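Local coordinates for protein acetylacetone-cleaving enzyme (Acinetobacter johnsonii, PDB 3BAL) that uses one bound iron ion per subunit to cleave acetylacetone with molecular oxygen into methylglyoxal and acetate, at residues Pro67-Glu78 / Thr107-Thr118. Residues are numbered along the deposited sequence; the frame is centred on the assembly and turned at random.
Sequences PGEYFLTKGKME and TFFPVESQFYMT
M77 packs against two phenylalanines on the tightly filled face. Its SD sits over one face of the F115 ring, 4.5 Å from the centroid and 11° off the normal, and meets F109 obliquely, 3.6 Å from CE2. With CG anti to the backbone N (chi1 176°), the slim, unbranched thioether chain runs beside F109, and its bend at chi3 lays CE over the centre of the Y70 ring. L72 CD1 lies 3.8 Å from F115 CB, and M117 SD rests against Y70 CB. This is the interior of the cupin jelly roll: strands 68-74 and 113-118 run antiparallel in one sheet, while F109, F115 and M117 touch strand 57-64 of the facing sheet, which carries zinc ligands H62 and H64.

The register slips by one at a classic beta bulge, where T73 N and K74 N both donate to Q114 O from the same face of its plane, and Q114 N bonds to K74 O. Beyond it G75, at phi 89° with an extended psi, takes a shape that suits glycine, its CA packed against V111 CG1, S113 OG and E112 O. S113 OG accepts from K76 N and donates to V111 O, so one small hydroxyl links the loop before strand 113-118 to the K76 backbone. Past intervening loops, a separate ladder pairs E78 with F108.

The other face of strand 68-74 is looser and wetter near E69. There one water links E69 OE2 to T118 OG1 and another joins E69 O to that hydroxyl; E69 OE1 is hydrogen-bonded to Y95 OH of its own chain and T48 OG1 of the second subunit. Further along, F71 stacks on Y116 of the second subunit and Y116 on that subunit's F71, burying this part in the tetramer interface.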
loop_
_atom_site.group_PDB
_atom_site.type_symbol
_atom_site.label_atom_id
_atom_site.label_comp_id
_atom_site.label_asym_id
_atom_site.label_seq_id
_atom_site.Cartn_x
_atom_site.Cartn_y
_atom_site.Cartn_z
ATOM N N PRO A 67 -8.484 1.161 -3.610
ATOM C CA PRO A 67 -8.518 0.336 -4.822
ATOM C C PRO A 67 -8.840 -1.138 -4.578
ATOM O O PRO A 67 -8.441 -1.715 -3.566
ATOM C CB PRO A 67 -7.120 0.530 -5.398
ATOM C CG PRO A 67 -6.273 0.634 -4.160
ATOM C CD PRO A 67 -7.104 1.591 -3.312
ATOM N N GLY A 68 -9.565 -1.730 -5.522
ATOM C CA GLY A 68 -9.923 -3.139 -5.451
ATOM C C GLY A 68 -9.723 -3.751 -6.829
ATOM O O GLY A 68 -9.974 -3.084 -7.839
ATOM N N GLU A 69 -9.272 -5.007 -6.881
ATOM C CA GLU A 69 -9.027 -5.695 -8.159
ATOM C C GLU A 69 -9.721 -7.047 -8.223
ATOM O O GLU A 69 -9.541 -7.865 -7.330
ATOM C CB GLU A 69 -7.519 -5.901 -8.366
ATOM C CG GLU A 69 -6.750 -4.605 -8.480
ATOM C CD GLU A 69 -5.295 -4.825 -8.782
ATOM O OE1 GLU A 69 -4.958 -5.128 -9.946
ATOM O OE2 GLU A 69 -4.480 -4.708 -7.846
ATOM N N TYR A 70 -10.489 -7.296 -9.277
ATOM C CA TYR A 70 -11.191 -8.567 -9.385
ATOM C C TYR A 70 -10.828 -9.429 -10.602
ATOM O O TYR A 70 -10.475 -8.924 -11.675
ATOM C CB TYR A 70 -12.713 -8.327 -9.354
ATOM C CG TYR A 70 -13.280 -7.631 -10.584
ATOM C CD1 TYR A 70 -13.470 -8.324 -11.783
ATOM C CD2 TYR A 70 -13.607 -6.273 -10.553
ATOM C CE1 TYR A 70 -13.966 -7.686 -12.921
ATOM C CE2 TYR A 70 -14.103 -5.625 -11.683
ATOM C CZ TYR A 70 -14.279 -6.337 -12.868
ATOM O OH TYR A 70 -14.735 -5.692 -13.996
ATOM N N PHE A 71 -10.916 -10.741 -10.407
ATOM C CA PHE A 71 -10.658 -11.717 -11.457
ATOM C C PHE A 71 -11.947 -12.549 -11.554
ATOM O O PHE A 71 -12.204 -13.414 -10.705
ATOM C CB PHE A 71 -9.463 -12.611 -11.076
ATOM C CG PHE A 71 -9.134 -13.693 -12.096
ATOM C CD1 PHE A 71 -8.331 -14.777 -11.736
ATOM C CD2 PHE A 71 -9.648 -13.647 -13.390
ATOM C CE1 PHE A 71 -8.048 -15.803 -12.653
ATOM C CE2 PHE A 71 -9.374 -14.665 -14.313
ATOM C CZ PHE A 71 -8.575 -15.743 -13.939
ATOM N N LEU A 72 -12.764 -12.264 -12.569
ATOM C CA LEU A 72 -14.020 -12.983 -12.772
ATOM C C LEU A 72 -13.673 -14.292 -13.457
ATOM O O LEU A 72 -13.273 -14.305 -14.625
ATOM C CB LEU A 72 -14.965 -12.167 -13.659
ATOM C CG LEU A 72 -16.352 -12.739 -13.965
ATOM C CD1 LEU A 72 -17.167 -12.860 -12.685
ATOM C CD2 LEU A 72 -17.051 -11.826 -14.944
ATOM N N THR A 73 -13.832 -15.396 -12.737
ATOM C CA THR A 73 -13.486 -16.704 -13.284
ATOM C C THR A 73 -14.636 -17.426 -13.947
ATOM O O THR A 73 -14.419 -18.346 -14.736
ATOM C CB THR A 73 -12.898 -17.614 -12.194
ATOM O OG1 THR A 73 -13.802 -17.670 -11.087
ATOM C CG2 THR A 73 -11.556 -17.072 -11.719
ATOM N N LYS A 74 -15.857 -17.008 -13.638
ATOM C CA LYS A 74 -17.032 -17.645 -14.214
ATOM C C LYS A 74 -18.239 -16.716 -14.231
ATOM O O LYS A 74 -18.438 -15.927 -13.308
ATOM C CB LYS A 74 -17.374 -18.910 -13.419
ATOM C CG LYS A 74 -18.596 -19.648 -13.932
ATOM C CD LYS A 74 -18.944 -20.818 -13.032
ATOM C CE LYS A 74 -20.118 -21.606 -13.603
ATOM N NZ LYS A 74 -19.823 -22.099 -14.994
ATOM N N GLY A 75 -19.033 -16.803 -15.293
ATOM C CA GLY A 75 -20.230 -15.984 -15.379
ATOM C C GLY A 75 -20.099 -14.614 -16.014
ATOM O O GLY A 75 -19.312 -14.410 -16.937
ATOM N N LYS A 76 -20.895 -13.675 -15.504
ATOM C CA LYS A 76 -20.931 -12.297 -15.993
ATOM C C LYS A 76 -21.261 -11.373 -14.816
ATOM O O LYS A 76 -22.062 -11.736 -13.953
ATOM C CB LYS A 76 -22.012 -12.168 -17.065
ATOM C CG LYS A 76 -21.875 -13.164 -18.192
ATOM C CD LYS A 76 -23.222 -13.445 -18.800
ATOM C CE LYS A 76 -23.616 -12.377 -19.767
ATOM N NZ LYS A 76 -23.714 -13.066 -21.081
ATOM N N MET A 77 -20.661 -10.183 -14.789
ATOM C CA MET A 77 -20.887 -9.225 -13.699
ATOM C C MET A 77 -21.089 -7.785 -14.203
ATOM O O MET A 77 -20.248 -7.259 -14.928
ATOM C CB MET A 77 -19.702 -9.276 -12.718
ATOM C CG MET A 77 -19.754 -8.258 -11.584
ATOM S SD MET A 77 -18.418 -8.496 -10.398
ATOM C CE MET A 77 -17.032 -7.894 -11.364
ATOM N N GLU A 78 -22.207 -7.163 -13.820
ATOM C CA GLU A 78 -22.516 -5.787 -14.220
ATOM C C GLU A 78 -22.069 -4.823 -13.126
ATOM O O GLU A 78 -22.680 -4.757 -12.063
ATOM C CB GLU A 78 -24.021 -5.618 -14.467
ATOM C CG GLU A 78 -24.527 -6.207 -15.784
ATOM C CD GLU A 78 -26.048 -6.340 -15.825
ATOM O OE1 GLU A 78 -26.737 -5.600 -15.095
ATOM O OE2 GLU A 78 -26.557 -7.179 -16.595
ATOM N N THR A 107 -24.135 -3.983 -7.755
ATOM C CA THR A 107 -23.360 -4.894 -8.595
ATOM C C THR A 107 -24.259 -6.123 -8.786
ATOM O O THR A 107 -24.675 -6.750 -7.808
ATOM C CB THR A 107 -22.021 -5.279 -7.918
ATOM O OG1 THR A 107 -21.202 -4.111 -7.795
ATOM C CG2 THR A 107 -21.277 -6.322 -8.740
ATOM N N PHE A 108 -24.538 -6.460 -10.048
ATOM C CA PHE A 108 -25.465 -7.543 -10.405
ATOM C C PHE A 108 -24.912 -8.724 -11.223
ATOM O O PHE A 108 -24.120 -8.540 -12.152
ATOM C CB PHE A 108 -26.635 -6.901 -11.169
ATOM C CG PHE A 108 -27.790 -7.822 -11.437
ATOM C CD1 PHE A 108 -28.635 -8.219 -10.408
ATOM C CD2 PHE A 108 -28.048 -8.273 -12.728
ATOM C CE1 PHE A 108 -29.729 -9.050 -10.659
ATOM C CE2 PHE A 108 -29.137 -9.107 -12.991
ATOM C CZ PHE A 108 -29.977 -9.495 -11.955
ATOM N N PHE A 109 -25.366 -9.933 -10.891
ATOM C CA PHE A 109 -24.943 -11.146 -11.597
ATOM C C PHE A 109 -26.119 -11.790 -12.340
ATOM O O PHE A 109 -26.903 -12.538 -11.760
ATOM C CB PHE A 109 -24.338 -12.135 -10.610
ATOM C CG PHE A 109 -23.184 -11.569 -9.848
ATOM C CD1 PHE A 109 -23.394 -10.841 -8.681
ATOM C CD2 PHE A 109 -21.888 -11.695 -10.336
ATOM C CE1 PHE A 109 -22.332 -10.246 -8.014
ATOM C CE2 PHE A 109 -20.813 -11.101 -9.677
ATOM C CZ PHE A 109 -21.036 -10.376 -8.515
ATOM N N PRO A 110 -26.243 -11.509 -13.647
ATOM C CA PRO A 110 -27.310 -12.024 -14.523
ATOM C C PRO A 110 -27.323 -13.544 -14.674
ATOM O O PRO A 110 -28.358 -14.138 -14.967
ATOM C CB PRO A 110 -27.018 -11.339 -15.861
ATOM C CG PRO A 110 -26.187 -10.131 -15.484
ATOM C CD PRO A 110 -25.293 -10.687 -14.424
ATOM N N VAL A 111 -26.163 -14.149 -14.457
ATOM C CA VAL A 111 -25.983 -15.580 -14.603
ATOM C C VAL A 111 -25.129 -16.114 -13.440
ATOM O O VAL A 111 -24.413 -15.345 -12.805
ATOM C CB VAL A 111 -25.288 -15.840 -15.970
ATOM C CG1 VAL A 111 -23.814 -16.154 -15.758
ATOM C CG2 VAL A 111 -26.013 -16.891 -16.752
ATOM N N GLU A 112 -25.203 -17.412 -13.143
ATOM C CA GLU A 112 -24.394 -17.942 -12.041
ATOM C C GLU A 112 -22.917 -17.627 -12.284
ATOM O O GLU A 112 -22.345 -18.032 -13.299
ATOM C CB GLU A 112 -24.577 -19.444 -11.883
ATOM C CG GLU A 112 -23.889 -19.964 -10.632
ATOM C CD GLU A 112 -24.488 -21.255 -10.130
ATOM O OE1 GLU A 112 -24.406 -22.274 -10.853
ATOM O OE2 GLU A 112 -25.045 -21.246 -9.006
ATOM N N SER A 113 -22.296 -16.924 -11.336
ATOM C CA SER A 113 -20.908 -16.495 -11.473
ATOM C C SER A 113 -19.982 -16.790 -10.287
ATOM O O SER A 113 -20.411 -17.261 -9.231
ATOM C CB SER A 113 -20.892 -14.981 -11.736
ATOM O OG SER A 113 -21.882 -14.607 -12.677
ATOM N N GLN A 114 -18.699 -16.493 -10.490
ATOM C CA GLN A 114 -17.670 -16.634 -9.462
ATOM C C GLN A 114 -16.579 -15.591 -9.734
ATOM O O GLN A 114 -16.198 -15.366 -10.885
ATOM C CB GLN A 114 -17.037 -18.041 -9.459
ATOM C CG GLN A 114 -15.849 -18.170 -8.469
ATOM C CD GLN A 114 -15.201 -19.558 -8.425
ATOM O OE1 GLN A 114 -15.705 -20.478 -7.771
ATOM N NE2 GLN A 114 -14.073 -19.709 -9.119
ATOM N N PHE A 115 -16.105 -14.936 -8.676
ATOM C CA PHE A 115 -15.037 -13.955 -8.810
ATOM C C PHE A 115 -14.180 -13.866 -7.542
ATOM O O PHE A 115 -14.673 -14.014 -6.418
ATOM C CB PHE A 115 -15.601 -12.569 -9.201
ATOM C CG PHE A 115 -16.249 -11.812 -8.067
ATOM C CD1 PHE A 115 -15.525 -10.879 -7.332
ATOM C CD2 PHE A 115 -17.591 -12.006 -7.756
ATOM C CE1 PHE A 115 -16.129 -10.147 -6.301
ATOM C CE2 PHE A 115 -18.204 -11.283 -6.730
ATOM C CZ PHE A 115 -17.472 -10.351 -6.004
ATOM N N TYR A 116 -12.886 -13.650 -7.765
ATOM C CA TYR A 116 -11.861 -13.515 -6.733
ATOM C C TYR A 116 -11.537 -12.012 -6.674
ATOM O O TYR A 116 -11.450 -11.363 -7.714
ATOM C CB TYR A 116 -10.623 -14.313 -7.172
ATOM C CG TYR A 116 -9.344 -14.033 -6.404
ATOM C CD1 TYR A 116 -8.987 -14.797 -5.292
ATOM C CD2 TYR A 116 -8.466 -13.021 -6.815
ATOM C CE1 TYR A 116 -7.777 -14.563 -4.612
ATOM C CE2 TYR A 116 -7.262 -12.780 -6.139
ATOM C CZ TYR A 116 -6.923 -13.556 -5.044
ATOM O OH TYR A 116 -5.731 -13.335 -4.389
ATOM N N MET A 117 -11.353 -11.456 -5.480
ATOM C CA MET A 117 -11.062 -10.032 -5.380
ATOM C C MET A 117 -10.234 -9.647 -4.153
ATOM O O MET A 117 -10.382 -10.226 -3.068
ATOM C CB MET A 117 -12.388 -9.252 -5.393
ATOM C CG MET A 117 -12.276 -7.728 -5.407
ATOM S SD MET A 117 -13.842 -6.950 -5.963
ATOM C CE MET A 117 -13.345 -5.218 -6.199
ATOM N N THR A 118 -9.353 -8.668 -4.341
ATOM C CA THR A 118 -8.512 -8.145 -3.268
ATOM C C THR A 118 -8.986 -6.711 -3.015
ATOM O O THR A 118 -9.337 -6.000 -3.962
ATOM C CB THR A 118 -7.005 -8.138 -3.672
ATOM O OG1 THR A 118 -6.848 -7.511 -4.953
ATOM C CG2 THR A 118 -6.460 -9.558 -3.752
HETATM O O HOH W 1 -7.041 -9.463 -7.399
HETATM O O HOH W 2 -5.231 -5.452 -5.219
#